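PDB 5NF4: minor fimbrium tip subunit Mfa3 from Porphyromonas gingivalis ATCC 33277, which forms part of the tip of the minor fimbriae, filaments that mediate biofilm formation and adhesion to host cells and other oral bacteria. Local coordinates for residues D67-L72 and F159-M164; A117-M122 and Y222-N227; D146-H151 and N155-P160; A197-N202 and V238-V243. All coordinates share one frame; numbering follows the deposited sequence.

Interaction 1 of 4, residues D67-L72 and F159-M164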
loop_
_atom_site.group_PDB
_atom_site.type_symbol
_atom_site.label_atom_id
_atom_site.label_comp_id
_atom_site.label_asym_id
_atom_site.label_seq_id
_atom_site.Cartn_x
_atom_site.Cartn_y
_atom_site.Cartn_z
ATOM N N ASP A 67 -6.219 -3.967 8.876
ATOM C CA ASP A 67 -5.095 -3.805 9.806
ATOM C C ASP A 67 -4.483 -5.117 10.277
ATOM O O ASP A 67 -3.511 -5.118 11.031
ATOM C CB ASP A 67 -5.579 -3.020 11.029
ATOM C CG ASP A 67 -6.217 -1.703 10.657
ATOM O OD1 ASP A 67 -5.776 -1.091 9.662
ATOM O OD2 ASP A 67 -7.160 -1.278 11.350
ATOM N N ARG A 68 -5.070 -6.235 9.877
ATOM C CA ARG A 68 -4.688 -7.514 10.462
ATOM C C ARG A 68 -3.385 -7.998 9.889
ATOM O O ARG A 68 -3.171 -7.952 8.680
ATOM C CB ARG A 68 -5.773 -8.564 10.235
ATOM C CG ARG A 68 -6.881 -8.517 11.262
ATOM C CD ARG A 68 -7.918 -9.601 11.040
ATOM N NE ARG A 68 -9.113 -9.373 11.855
ATOM C CZ ARG A 68 -10.053 -10.282 12.087
ATOM N NH1 ARG A 68 -9.948 -11.509 11.586
ATOM N NH2 ARG A 68 -11.097 -9.965 12.843
ATOM N N VAL A 69 -2.504 -8.441 10.781
ATOM C CA VAL A 69 -1.257 -9.042 10.387
ATOM C C VAL A 69 -1.318 -10.505 10.797
ATOM O O VAL A 69 -1.128 -10.834 11.966
ATOM C CB VAL A 69 -0.046 -8.356 11.046
ATOM C CG1 VAL A 69 1.244 -8.957 10.503
ATOM C CG2 VAL A 69 -0.087 -6.842 10.804
ATOM N N HIS A 70 -1.536 -11.363 9.805
ATOM C CA HIS A 70 -1.732 -12.804 9.993
ATOM C C HIS A 70 -0.427 -13.577 10.105
ATOM O O HIS A 70 -0.352 -14.589 10.789
ATOM C CB HIS A 70 -2.530 -13.362 8.815
ATOM C CG HIS A 70 -3.926 -12.837 8.750
ATOM N ND1 HIS A 70 -4.264 -11.713 8.027
ATOM C CD2 HIS A 70 -5.061 -13.261 9.351
ATOM C CE1 HIS A 70 -5.558 -11.485 8.171
ATOM N NE2 HIS A 70 -6.064 -12.406 8.974
ATOM N N SER A 71 0.571 -13.111 9.380
ATOM C CA SER A 71 1.915 -13.660 9.480
ATOM C C SER A 71 2.918 -12.548 9.317
ATOM O O SER A 71 2.651 -11.550 8.662
ATOM C CB SER A 71 2.157 -14.739 8.429
ATOM O OG SER A 71 2.213 -14.162 7.131
ATOM N N LEU A 72 4.092 -12.732 9.906
ATOM C CA LEU A 72 5.145 -11.745 9.834
ATOM C C LEU A 72 6.507 -12.425 9.830
ATOM O O LEU A 72 6.846 -13.115 10.787
ATOM C CB LEU A 72 5.047 -10.783 11.024
ATOM C CG LEU A 72 6.145 -9.716 11.089
ATOM C CD1 LEU A 72 6.032 -8.764 9.900
ATOM C CD2 LEU A 72 6.101 -8.982 12.421
ATOM N N PHE A 159 -3.888 -7.813 3.683
ATOM C CA PHE A 159 -3.073 -7.130 2.669
ATOM C C PHE A 159 -1.601 -7.404 2.889
ATOM O O PHE A 159 -1.145 -7.335 4.022
ATOM C CB PHE A 159 -3.276 -5.602 2.724
ATOM C CG PHE A 159 -4.635 -5.133 2.352
ATOM C CD1 PHE A 159 -5.218 -5.493 1.140
ATOM C CD2 PHE A 159 -5.306 -4.254 3.177
ATOM C CE1 PHE A 159 -6.479 -5.026 0.805
ATOM C CE2 PHE A 159 -6.537 -3.788 2.852
ATOM C CZ PHE A 159 -7.137 -4.178 1.650
ATOM N N PRO A 160 -0.825 -7.676 1.824
ATOM C CA PRO A 160 0.633 -7.692 2.006
ATOM C C PRO A 160 1.149 -6.392 2.571
ATOM O O PRO A 160 0.666 -5.313 2.213
ATOM C CB PRO A 160 1.182 -7.923 0.591
ATOM C CG PRO A 160 0.038 -8.611 -0.151
ATOM C CD PRO A 160 -1.222 -7.991 0.438
ATOM N N MET A 161 2.121 -6.497 3.483
ATOM C CA MET A 161 2.749 -5.322 4.090
ATOM C C MET A 161 4.245 -5.565 4.218
ATOM O O MET A 161 4.703 -6.709 4.222
ATOM C CB MET A 161 2.169 -5.009 5.462
ATOM C CG MET A 161 0.696 -5.150 5.571
ATOM S SD MET A 161 0.196 -4.665 7.226
ATOM C CE MET A 161 -1.562 -5.030 7.172
ATOM N N SER A 162 5.012 -4.487 4.262
ATOM C CA SER A 162 6.433 -4.637 4.511
ATOM C C SER A 162 7.060 -3.415 5.106
ATOM O O SER A 162 6.483 -2.316 5.125
ATOM C CB SER A 162 7.134 -4.962 3.208
ATOM O OG SER A 162 6.965 -3.858 2.332
ATOM N N ARG A 163 8.280 -3.603 5.585
ATOM C CA ARG A 163 9.090 -2.468 5.959
ATOM C C ARG A 163 10.528 -2.937 6.001
ATOM O O ARG A 163 10.784 -4.092 6.322
ATOM C CB ARG A 163 8.642 -1.904 7.301
ATOM C CG ARG A 163 9.210 -0.530 7.626
ATOM C CD ARG A 163 8.578 0.576 6.830
ATOM N NE ARG A 163 9.301 1.799 7.121
ATOM C CZ ARG A 163 8.953 2.696 8.033
ATOM N NH1 ARG A 163 7.832 2.562 8.733
ATOM N NH2 ARG A 163 9.734 3.749 8.228
ATOM N N MET A 164 11.448 -2.067 5.612
ATOM C CA MET A 164 12.859 -2.385 5.769
ATOM C C MET A 164 13.622 -1.216 6.351
ATOM O O MET A 164 13.316 -0.035 6.102
ATOM C CB MET A 164 13.471 -2.864 4.435
ATOM C CG MET A 164 13.561 -1.897 3.321
ATOM S SD MET A 164 14.414 -2.639 1.883
ATOM C CE MET A 164 16.118 -2.468 2.428
HETATM O O HOH W 1 -4.609 -6.774 6.350
#
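The flat group here is the peptide carbonyl of Arg68: the terminal methyl CE of Met161 comes from above the carbonyl plane and beyond the oxygen, 3.7 Å from Arg68 O. That same oxygen is gripped by polar partners: a water donates to Arg68 O over 3.0 Å and accepts from the backbone N of Phe159, and Asn118 ND2 donates to both Arg68 O and Phe159 O. The water and Asn118 thus tie the two loops, which share no direct hydrogen bond. Met161 makes the contact lengthwise. Its CG sits beside the backbone N, anti to the carbonyl carbon (chi1 -41°), and from there the chain runs out straight. Its sulfur is level with the isopropyl group of Val69, with SD 4.2 Å from Val69 CG2, and the two side chains cross at a slant. In the fold, strands 71-78 and 161-170 both pair antiparallel with strand 109-117 and so lie one strand apart; Met161 and Val69 meet beside the end of that middle strand, each also touching Ala117. Leu192 and Ala49 take up more of the Met161 side chain. Asp67 turns its carboxylate to a different partner, a salt bridge from OD1 to Arg194.

Interaction 2 of 4, residues A117-M122 and Y222-N227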
loop_
_atom_site.group_PDB
_atom_site.type_symbol
_atom_site.label_atom_id
_atom_site.label_comp_id
_atom_site.label_asym_id
_atom_site.label_seq_id
_atom_site.Cartn_x
_atom_site.Cartn_y
_atom_site.Cartn_z
ATOM N N ALA A 117 4.862 -9.109 5.739
ATOM C CA ALA A 117 3.664 -9.602 6.375
ATOM C C ALA A 117 2.643 -10.062 5.351
ATOM O O ALA A 117 2.595 -9.511 4.252
ATOM C CB ALA A 117 3.038 -8.538 7.256
ATOM N N ASN A 118 1.898 -11.096 5.734
ATOM C CA ASN A 118 0.770 -11.590 4.947
ATOM C C ASN A 118 1.138 -12.059 3.536
ATOM O O ASN A 118 0.330 -11.993 2.618
ATOM C CB ASN A 118 -0.281 -10.495 4.872
ATOM C CG ASN A 118 -0.880 -10.186 6.226
ATOM O OD1 ASN A 118 -0.825 -11.022 7.133
ATOM N ND2 ASN A 118 -1.501 -9.007 6.360
ATOM N N ILE A 119 2.343 -12.557 3.382
ATOM C CA ILE A 119 2.769 -13.166 2.128
ATOM C C ILE A 119 2.546 -14.683 2.197
ATOM O O ILE A 119 3.010 -15.356 3.117
ATOM C CB ILE A 119 4.251 -12.814 1.851
ATOM C CG1 ILE A 119 4.395 -11.307 1.593
ATOM C CG2 ILE A 119 4.813 -13.623 0.687
ATOM C CD1 ILE A 119 3.558 -10.774 0.428
ATOM N N PRO A 120 1.791 -15.243 1.233
ATOM C CA PRO A 120 1.555 -16.691 1.256
ATOM C C PRO A 120 2.834 -17.520 1.304
ATOM O O PRO A 120 3.742 -17.321 0.467
ATOM C CB PRO A 120 0.814 -16.947 -0.061
ATOM C CG PRO A 120 0.185 -15.659 -0.384
ATOM C CD PRO A 120 1.113 -14.599 0.099
ATOM N N ASN A 121 2.861 -18.448 2.260
ATOM C CA ASN A 121 3.990 -19.349 2.498
ATOM C C ASN A 121 5.340 -18.654 2.595
ATOM O O ASN A 121 6.359 -19.190 2.188
ATOM C CB ASN A 121 4.023 -20.420 1.417
ATOM C CG ASN A 121 3.011 -21.503 1.669
ATOM O OD1 ASN A 121 2.953 -22.039 2.754
ATOM N ND2 ASN A 121 2.173 -21.799 0.685
ATOM N N MET A 122 5.338 -17.468 3.193
ATOM C CA MET A 122 6.560 -16.753 3.463
ATOM C C MET A 122 7.536 -17.592 4.289
ATOM O O MET A 122 8.753 -17.458 4.117
ATOM C CB MET A 122 6.254 -15.433 4.177
ATOM C CG MET A 122 7.454 -14.559 4.354
ATOM S SD MET A 122 8.156 -14.038 2.803
ATOM C CE MET A 122 9.852 -13.775 3.311
ATOM N N TYR A 222 1.777 -5.794 -7.127
ATOM C CA TYR A 222 2.385 -5.101 -6.017
ATOM C C TYR A 222 3.851 -5.489 -5.896
ATOM O O TYR A 222 4.340 -6.457 -6.487
ATOM C CB TYR A 222 1.638 -5.391 -4.735
ATOM C CG TYR A 222 1.781 -6.766 -4.124
ATOM C CD1 TYR A 222 2.797 -7.050 -3.207
ATOM C CD2 TYR A 222 0.883 -7.764 -4.406
ATOM C CE1 TYR A 222 2.911 -8.288 -2.652
ATOM C CE2 TYR A 222 0.987 -9.017 -3.847
ATOM C CZ TYR A 222 2.015 -9.265 -2.955
ATOM O OH TYR A 222 2.142 -10.489 -2.373
ATOM N N ARG A 223 4.539 -4.709 -5.085
ATOM C CA ARG A 223 5.951 -4.913 -4.831
ATOM C C ARG A 223 6.234 -4.612 -3.380
ATOM O O ARG A 223 5.661 -3.678 -2.837
ATOM C CB ARG A 223 6.759 -3.986 -5.742
ATOM C CG ARG A 223 8.207 -4.331 -5.886
ATOM C CD ARG A 223 8.990 -3.215 -6.634
ATOM N NE ARG A 223 10.224 -3.671 -7.308
ATOM C CZ ARG A 223 11.299 -2.926 -7.539
ATOM N NH1 ARG A 223 11.377 -1.684 -7.082
ATOM N NH2 ARG A 223 12.322 -3.435 -8.223
ATOM N N LEU A 224 7.115 -5.379 -2.757
ATOM C CA LEU A 224 7.354 -5.214 -1.319
ATOM C C LEU A 224 8.301 -4.057 -0.983
ATOM O O LEU A 224 8.474 -3.698 0.202
ATOM C CB LEU A 224 7.892 -6.504 -0.719
ATOM C CG LEU A 224 6.881 -7.642 -0.700
ATOM C CD1 LEU A 224 7.589 -8.934 -0.429
ATOM C CD2 LEU A 224 5.741 -7.386 0.325
ATOM N N VAL A 225 8.924 -3.484 -2.004
ATOM C CA VAL A 225 9.605 -2.197 -1.845
ATOM C C VAL A 225 9.094 -1.273 -2.912
ATOM O O VAL A 225 8.576 -1.716 -3.943
ATOM C CB VAL A 225 11.135 -2.303 -1.960
ATOM C CG1 VAL A 225 11.689 -2.913 -0.739
ATOM C CG2 VAL A 225 11.532 -3.071 -3.227
ATOM N N PRO A 226 9.212 0.027 -2.679
ATOM C CA PRO A 226 8.643 0.962 -3.654
ATOM C C PRO A 226 9.087 0.761 -5.102
ATOM O O PRO A 226 10.232 0.426 -5.392
ATOM C CB PRO A 226 9.118 2.323 -3.133
ATOM C CG PRO A 226 9.265 2.133 -1.688
ATOM C CD PRO A 226 9.767 0.722 -1.503
ATOM N N ASN A 227 8.133 1.001 -5.995
ATOM C CA ASN A 227 8.322 0.954 -7.433
ATOM C C ASN A 227 9.111 2.157 -7.924
ATOM O O ASN A 227 8.926 3.264 -7.424
ATOM C CB ASN A 227 6.965 0.933 -8.148
ATOM C CG ASN A 227 6.230 -0.375 -7.999
ATOM O OD1 ASN A 227 6.465 -1.305 -8.754
ATOM N ND2 ASN A 227 5.320 -0.444 -7.037
#
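Ile119 pushes its CD1 methyl against the rim of the Tyr222 ring, at the edge and near the ring plane, where it sits 3.2 Å from Tyr222 OH and 4.0 Å from Tyr222 CE1. The approach to the hydroxyl is tight for a methyl carbon. The two side chains run past each other in opposite directions, and the tyrosine CG lies between its own backbone N and carbonyl carbon (chi1 72°), which sends the ring out toward the isoleucine. Roughly at right angles to the tyrosine, Leu224 brings a branch to the same methyl, with Leu224 CD2 4.0 Å from Ile119 CD1. All three residues are buried, and Pro160 adds its ring to both Ile119 and Tyr222. Ile119 opens a type II beta turn, with Pro120 and Asn121 at its corners and a bond of 3.1 Å from Met122 N to Ile119 O; this turn carries the chain from strand 109-117 into helix 122-126, with Asn121 at the N-cap position. The opposing loop leaves the short strand 221-222, and Leu224 also packs on Phe138 of helix 132-140. The extended side chain of Arg223 reaches forward along that loop: NH1 gives a hydrogen bond of 2.9 Å to Pro226 O, bent to 138° at the hydrogen, with the acceptor lying in the guanidinium plane. Arg223 NE donates to Gln140 O.

Interaction 3 of 4, residues D146-H151 and N155-P160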
loop_
_atom_site.group_PDB
_atom_site.type_symbol
_atom_site.label_atom_id
_atom_site.label_comp_id
_atom_site.label_asym_id
_atom_site.label_seq_id
_atom_site.Cartn_x
_atom_site.Cartn_y
_atom_site.Cartn_z
ATOM N N ASP A 146 -3.780 -10.536 -5.086
ATOM C CA ASP A 146 -4.979 -11.383 -4.948
ATOM C C ASP A 146 -6.252 -10.627 -5.423
ATOM O O ASP A 146 -6.502 -9.501 -5.002
ATOM C CB ASP A 146 -5.100 -11.827 -3.480
ATOM C CG ASP A 146 -6.140 -12.931 -3.264
ATOM O OD1 ASP A 146 -7.262 -12.838 -3.808
ATOM O OD2 ASP A 146 -5.855 -13.892 -2.501
ATOM N N PRO A 147 -7.046 -11.223 -6.339
ATOM C CA PRO A 147 -8.269 -10.562 -6.832
ATOM C C PRO A 147 -9.181 -9.959 -5.733
ATOM O O PRO A 147 -9.795 -8.894 -5.927
ATOM C CB PRO A 147 -9.000 -11.690 -7.563
ATOM C CG PRO A 147 -7.877 -12.569 -8.064
ATOM C CD PRO A 147 -6.869 -12.567 -6.924
ATOM N N ILE A 148 -9.283 -10.638 -4.601
ATOM C CA ILE A 148 -10.179 -10.140 -3.565
ATOM C C ILE A 148 -9.641 -8.821 -2.954
ATOM O O ILE A 148 -10.429 -8.005 -2.464
ATOM C CB ILE A 148 -10.417 -11.210 -2.475
ATOM C CG1 ILE A 148 -11.646 -10.840 -1.634
ATOM C CG2 ILE A 148 -9.253 -11.377 -1.551
ATOM C CD1 ILE A 148 -12.953 -10.762 -2.419
ATOM N N HIS A 149 -8.338 -8.588 -3.033
ATOM C CA HIS A 149 -7.758 -7.414 -2.387
ATOM C C HIS A 149 -8.021 -6.096 -3.100
ATOM O O HIS A 149 -7.774 -5.044 -2.521
ATOM C CB HIS A 149 -6.249 -7.603 -2.175
ATOM C CG HIS A 149 -5.956 -8.528 -1.048
ATOM N ND1 HIS A 149 -4.784 -9.246 -0.938
ATOM C CD2 HIS A 149 -6.727 -8.901 0.004
ATOM C CE1 HIS A 149 -4.830 -9.984 0.162
ATOM N NE2 HIS A 149 -6.002 -9.795 0.748
ATOM N N TYR A 150 -8.561 -6.114 -4.323
ATOM C CA TYR A 150 -9.032 -4.863 -4.903
ATOM C C TYR A 150 -10.356 -4.425 -4.253
ATOM O O TYR A 150 -10.837 -3.287 -4.449
ATOM C CB TYR A 150 -9.202 -5.003 -6.435
ATOM C CG TYR A 150 -7.928 -5.262 -7.205
ATOM C CD1 TYR A 150 -7.140 -4.220 -7.673
ATOM C CD2 TYR A 150 -7.514 -6.558 -7.497
ATOM C CE1 TYR A 150 -5.965 -4.478 -8.367
ATOM C CE2 TYR A 150 -6.347 -6.803 -8.198
ATOM C CZ TYR A 150 -5.588 -5.756 -8.639
ATOM O OH TYR A 150 -4.429 -6.017 -9.322
ATOM N N HIS A 151 -10.990 -5.348 -3.526
ATOM C CA HIS A 151 -12.241 -5.082 -2.867
ATOM C C HIS A 151 -12.138 -4.955 -1.360
ATOM O O HIS A 151 -12.774 -4.098 -0.761
ATOM C CB HIS A 151 -13.249 -6.194 -3.155
ATOM C CG HIS A 151 -13.593 -6.347 -4.598
ATOM N ND1 HIS A 151 -14.422 -5.467 -5.262
ATOM C CD2 HIS A 151 -13.230 -7.283 -5.506
ATOM C CE1 HIS A 151 -14.558 -5.861 -6.516
ATOM N NE2 HIS A 151 -13.838 -6.951 -6.692
ATOM N N ASN A 155 -11.200 -11.853 6.759
ATOM C CA ASN A 155 -10.842 -12.321 8.083
ATOM C C ASN A 155 -9.550 -13.147 8.074
ATOM O O ASN A 155 -8.759 -13.068 9.013
ATOM C CB ASN A 155 -12.007 -13.127 8.683
ATOM C CG ASN A 155 -12.441 -14.270 7.800
ATOM O OD1 ASN A 155 -12.352 -14.200 6.571
ATOM N ND2 ASN A 155 -12.923 -15.338 8.424
ATOM N N ASN A 156 -9.309 -13.901 7.000
ATOM C CA ASN A 156 -8.129 -14.781 6.927
ATOM C C ASN A 156 -7.117 -14.422 5.834
ATOM O O ASN A 156 -6.114 -15.119 5.650
ATOM C CB ASN A 156 -8.586 -16.215 6.719
ATOM C CG ASN A 156 -9.560 -16.659 7.789
ATOM O OD1 ASN A 156 -9.392 -16.335 8.965
ATOM N ND2 ASN A 156 -10.598 -17.378 7.384
ATOM N N ASN A 157 -7.365 -13.338 5.113
ATOM C CA ASN A 157 -6.472 -12.952 4.019
ATOM C C ASN A 157 -6.185 -11.462 4.052
ATOM O O ASN A 157 -6.960 -10.670 3.513
ATOM C CB ASN A 157 -7.119 -13.362 2.689
ATOM C CG ASN A 157 -6.198 -13.200 1.511
ATOM O OD1 ASN A 157 -5.065 -12.758 1.647
ATOM N ND2 ASN A 157 -6.695 -13.557 0.330
ATOM N N GLY A 158 -5.106 -11.081 4.723
ATOM C CA GLY A 158 -4.782 -9.683 4.899
ATOM C C GLY A 158 -3.995 -9.139 3.740
ATOM O O GLY A 158 -3.453 -9.905 2.917
ATOM N N PHE A 159 -3.888 -7.813 3.683
ATOM C CA PHE A 159 -3.073 -7.130 2.669
ATOM C C PHE A 159 -1.601 -7.404 2.889
ATOM O O PHE A 159 -1.145 -7.335 4.022
ATOM C CB PHE A 159 -3.276 -5.602 2.724
ATOM C CG PHE A 159 -4.635 -5.133 2.352
ATOM C CD1 PHE A 159 -5.218 -5.493 1.140
ATOM C CD2 PHE A 159 -5.306 -4.254 3.177
ATOM C CE1 PHE A 159 -6.479 -5.026 0.805
ATOM C CE2 PHE A 159 -6.537 -3.788 2.852
ATOM C CZ PHE A 159 -7.137 -4.178 1.650
ATOM N N PRO A 160 -0.825 -7.676 1.824
ATOM C CA PRO A 160 0.633 -7.692 2.006
ATOM C C PRO A 160 1.149 -6.392 2.571
ATOM O O PRO A 160 0.666 -5.313 2.213
ATOM C CB PRO A 160 1.182 -7.923 0.591
ATOM C CG PRO A 160 0.038 -8.611 -0.151
ATOM C CD PRO A 160 -1.222 -7.991 0.438
#
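A 3-10 turn at residues 147-150 faces the extended chain of 157-160, the two backbones coming nearest at His149 and Phe159, whose CA atoms are 6.9 Å apart. His149 carries most of the contact. Its NE2 donates to Asn157 O over 3.1 Å in a nearly straight bond, 166° at the hydrogen; the acceptor lies in the imidazole plane, whereas the donor stands above the carbonyl plane. Next to this nitrogen, CE1 comes within 3.1 Å of Gly158 O, so two successive carbonyl oxygens lie close to this end of the ring. One face of the imidazole receives the edge of the Phe159 ring, with Phe159 CD1 3.8 Å from His149 CG and the planes 60° apart, an edge-to-face pair. Phe159 meets Tyr252 as well. The ring of Pro160 approaches at its CD. The start of the turn is an Asx turn: Asp146 OD1 accepts from Ile148 N at 3.1 Å, on the anti side of the carboxylate, while Asp146 O takes the backbone N of His149. This connection leads from strand 143-144 into strand 161-170, folding back on itself. The other carboxylate oxygen reaches across the fold: Asn157 ND2 donates to Asp146 OD2 over 3.0 Å, in its own amide plane but from above that of the carboxylate. With CG anti to the backbone N (chi1 -171°), Asn157 holds its amide alongside its own carbonyl, and Ile148 CG2 packs against ND2.

Interaction 4 of 4, residues A197-N202 and V238-V243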
loop_
_atom_site.group_PDB
_atom_site.type_symbol
_atom_site.label_atom_id
_atom_site.label_comp_id
_atom_site.label_asym_id
_atom_site.label_seq_id
_atom_site.Cartn_x
_atom_site.Cartn_y
_atom_site.Cartn_z
ATOM N N ALA A 197 -2.948 1.142 -1.849
ATOM C CA ALA A 197 -3.611 2.383 -1.458
ATOM C C ALA A 197 -5.112 2.111 -1.258
ATOM O O ALA A 197 -5.628 1.123 -1.759
ATOM C CB ALA A 197 -3.399 3.476 -2.532
ATOM N N LYS A 198 -5.787 2.982 -0.514
ATOM C CA LYS A 198 -7.224 2.864 -0.280
ATOM C C LYS A 198 -7.937 3.968 -1.032
ATOM O O LYS A 198 -7.597 5.151 -0.891
ATOM C CB LYS A 198 -7.500 2.932 1.213
ATOM C CG LYS A 198 -8.957 2.887 1.643
ATOM C CD LYS A 198 -9.066 2.898 3.166
ATOM C CE LYS A 198 -10.499 2.856 3.638
ATOM N NZ LYS A 198 -10.586 2.636 5.102
ATOM N N LEU A 199 -8.933 3.572 -1.827
ATOM C CA LEU A 199 -9.744 4.511 -2.565
ATOM C C LEU A 199 -11.091 4.589 -1.878
ATOM O O LEU A 199 -11.728 3.568 -1.645
ATOM C CB LEU A 199 -9.902 4.069 -4.018
ATOM C CG LEU A 199 -10.865 4.899 -4.873
ATOM C CD1 LEU A 199 -10.344 6.335 -5.069
ATOM C CD2 LEU A 199 -11.070 4.229 -6.209
ATOM N N ASP A 200 -11.498 5.809 -1.549
ATOM C CA ASP A 200 -12.588 6.068 -0.640
ATOM C C ASP A 200 -13.514 7.093 -1.289
ATOM O O ASP A 200 -13.213 8.275 -1.279
ATOM C CB ASP A 200 -11.998 6.584 0.683
ATOM C CG ASP A 200 -12.982 6.626 1.814
ATOM O OD1 ASP A 200 -14.208 6.678 1.574
ATOM O OD2 ASP A 200 -12.507 6.627 2.981
ATOM N N VAL A 201 -14.615 6.639 -1.884
ATOM C CA VAL A 201 -15.528 7.524 -2.616
ATOM C C VAL A 201 -16.864 7.695 -1.885
ATOM O O VAL A 201 -17.595 6.740 -1.614
ATOM C CB VAL A 201 -15.756 6.992 -4.051
ATOM C CG1 VAL A 201 -16.717 7.875 -4.812
ATOM C CG2 VAL A 201 -14.430 6.908 -4.805
ATOM N N ASN A 202 -17.166 8.950 -1.566
ATOM C CA ASN A 202 -18.317 9.293 -0.769
ATOM C C ASN A 202 -19.291 10.189 -1.519
ATOM O O ASN A 202 -18.917 11.266 -1.991
ATOM C CB ASN A 202 -17.862 9.982 0.517
ATOM C CG ASN A 202 -16.946 9.089 1.366
ATOM O OD1 ASN A 202 -17.413 8.374 2.252
ATOM N ND2 ASN A 202 -15.665 9.102 1.068
ATOM N N VAL A 238 -12.713 -2.798 -11.672
ATOM C CA VAL A 238 -13.133 -3.216 -10.353
ATOM C C VAL A 238 -14.350 -2.434 -9.876
ATOM O O VAL A 238 -14.215 -1.244 -9.602
ATOM C CB VAL A 238 -11.973 -2.980 -9.357
ATOM C CG1 VAL A 238 -12.367 -3.366 -7.910
ATOM C CG2 VAL A 238 -10.750 -3.719 -9.804
ATOM N N GLU A 239 -15.516 -3.071 -9.767
ATOM C CA GLU A 239 -16.695 -2.393 -9.260
ATOM C C GLU A 239 -16.475 -2.198 -7.760
ATOM O O GLU A 239 -16.232 -3.164 -7.046
ATOM C CB GLU A 239 -17.970 -3.184 -9.554
ATOM C CG GLU A 239 -19.207 -2.349 -9.322
ATOM C CD GLU A 239 -20.495 -3.078 -9.660
ATOM O OE1 GLU A 239 -21.548 -2.658 -9.148
ATOM O OE2 GLU A 239 -20.455 -4.058 -10.434
ATOM N N LEU A 240 -16.503 -0.954 -7.290
ATOM C CA LEU A 240 -16.278 -0.672 -5.859
ATOM C C LEU A 240 -17.362 -1.242 -4.966
ATOM O O LEU A 240 -18.479 -1.477 -5.391
ATOM C CB LEU A 240 -16.162 0.833 -5.605
ATOM C CG LEU A 240 -15.065 1.575 -6.388
ATOM C CD1 LEU A 240 -14.909 2.977 -5.833
ATOM C CD2 LEU A 240 -13.701 0.864 -6.404
ATOM N N ARG A 241 -17.023 -1.466 -3.707
ATOM C CA ARG A 241 -17.954 -2.094 -2.795
ATOM C C ARG A 241 -18.550 -1.061 -1.863
ATOM O O ARG A 241 -17.838 -0.293 -1.210
ATOM C CB ARG A 241 -17.264 -3.213 -2.010
ATOM C CG ARG A 241 -17.007 -4.446 -2.871
ATOM C CD ARG A 241 -16.713 -5.681 -2.039
ATOM N NE ARG A 241 -16.392 -6.839 -2.875
ATOM C CZ ARG A 241 -15.967 -8.013 -2.411
ATOM N NH1 ARG A 241 -15.812 -8.204 -1.105
ATOM N NH2 ARG A 241 -15.695 -9.002 -3.253
ATOM N N ARG A 242 -19.867 -1.051 -1.825
ATOM C CA ARG A 242 -20.602 -0.157 -0.959
ATOM C C ARG A 242 -20.469 -0.615 0.473
ATOM O O ARG A 242 -20.665 -1.783 0.773
ATOM C CB ARG A 242 -22.064 -0.108 -1.355
ATOM C CG ARG A 242 -22.883 0.928 -0.600
ATOM C CD ARG A 242 -24.366 0.880 -0.973
ATOM N NE ARG A 242 -24.991 2.138 -0.599
ATOM C CZ ARG A 242 -25.979 2.723 -1.259
ATOM N NH1 ARG A 242 -26.523 2.148 -2.334
ATOM N NH2 ARG A 242 -26.425 3.892 -0.826
ATOM N N VAL A 243 -20.121 0.311 1.353
ATOM C CA VAL A 243 -20.096 0.031 2.780
ATOM C C VAL A 243 -21.528 0.004 3.290
ATOM O O VAL A 243 -22.132 1.045 3.584
ATOM C CB VAL A 243 -19.237 1.066 3.532
ATOM C CG1 VAL A 243 -19.306 0.829 5.042
ATOM C CG2 VAL A 243 -17.804 1.003 3.019
#
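This is a small, buried, wholly apolar contact between two strands that are not direct neighbours: strand 180-205 and strand 238-242 each pair antiparallel with strand 248-254, which runs between them. Leu240 spans the distance. It sits where strand 238-242 is interrupted and directs its side chain at the other strand, CG beside the backbone N and anti to the carbonyl carbon (chi1 -57°). One methyl then does all the touching: Leu240 CD1 is 4.1 Å from Leu199 CD2 and equally far, 4.1 Å, from Val201 CG2. The methyl thus rests against two residues that alternate along one strand and point to the same side, the leucine crossing each at about a right angle. Asp200, between them, starts from the other face of the strand. Its OD1 accepts from Asn202 ND2 at 2.9 Å, from above the carboxylate plane, and from Gln248, while OD2 is bonded to His325; so the buried carboxylate has several polar partners. Ile213 touches both Val201 and Leu240, and Leu199 packs on Tyr328. Aliphatic side chains from alternate residues of one strand, met by a leucine one strand removed, are consistent with a beta-sandwich core, as in the beta-rich domains of the fimbrillin superfamily.

Interactions 1, 2 and 3 adjoin one another, while interaction 4 stands apart from the first two, its centre about 21 Å from that of interaction 1 and 22 Å from that of interaction 2. Phe159 and Pro160 belong to both interaction 1 and interaction 3. Asn118 of interaction 2 joins the group through its side chain: OD1 probably accepts from His70 N at 2.8 Å. A further probable bond links Ser162 OG to Leu224 O at 2.6 Å. Interactions 1 and 3 also meet where His70 NE2 lies 2.8 Å from Asn155 O. Just after the 3-10 turn, His151 carries the connection onward, with its CE1 3.6 Å from Val238 CG1 of interaction 4.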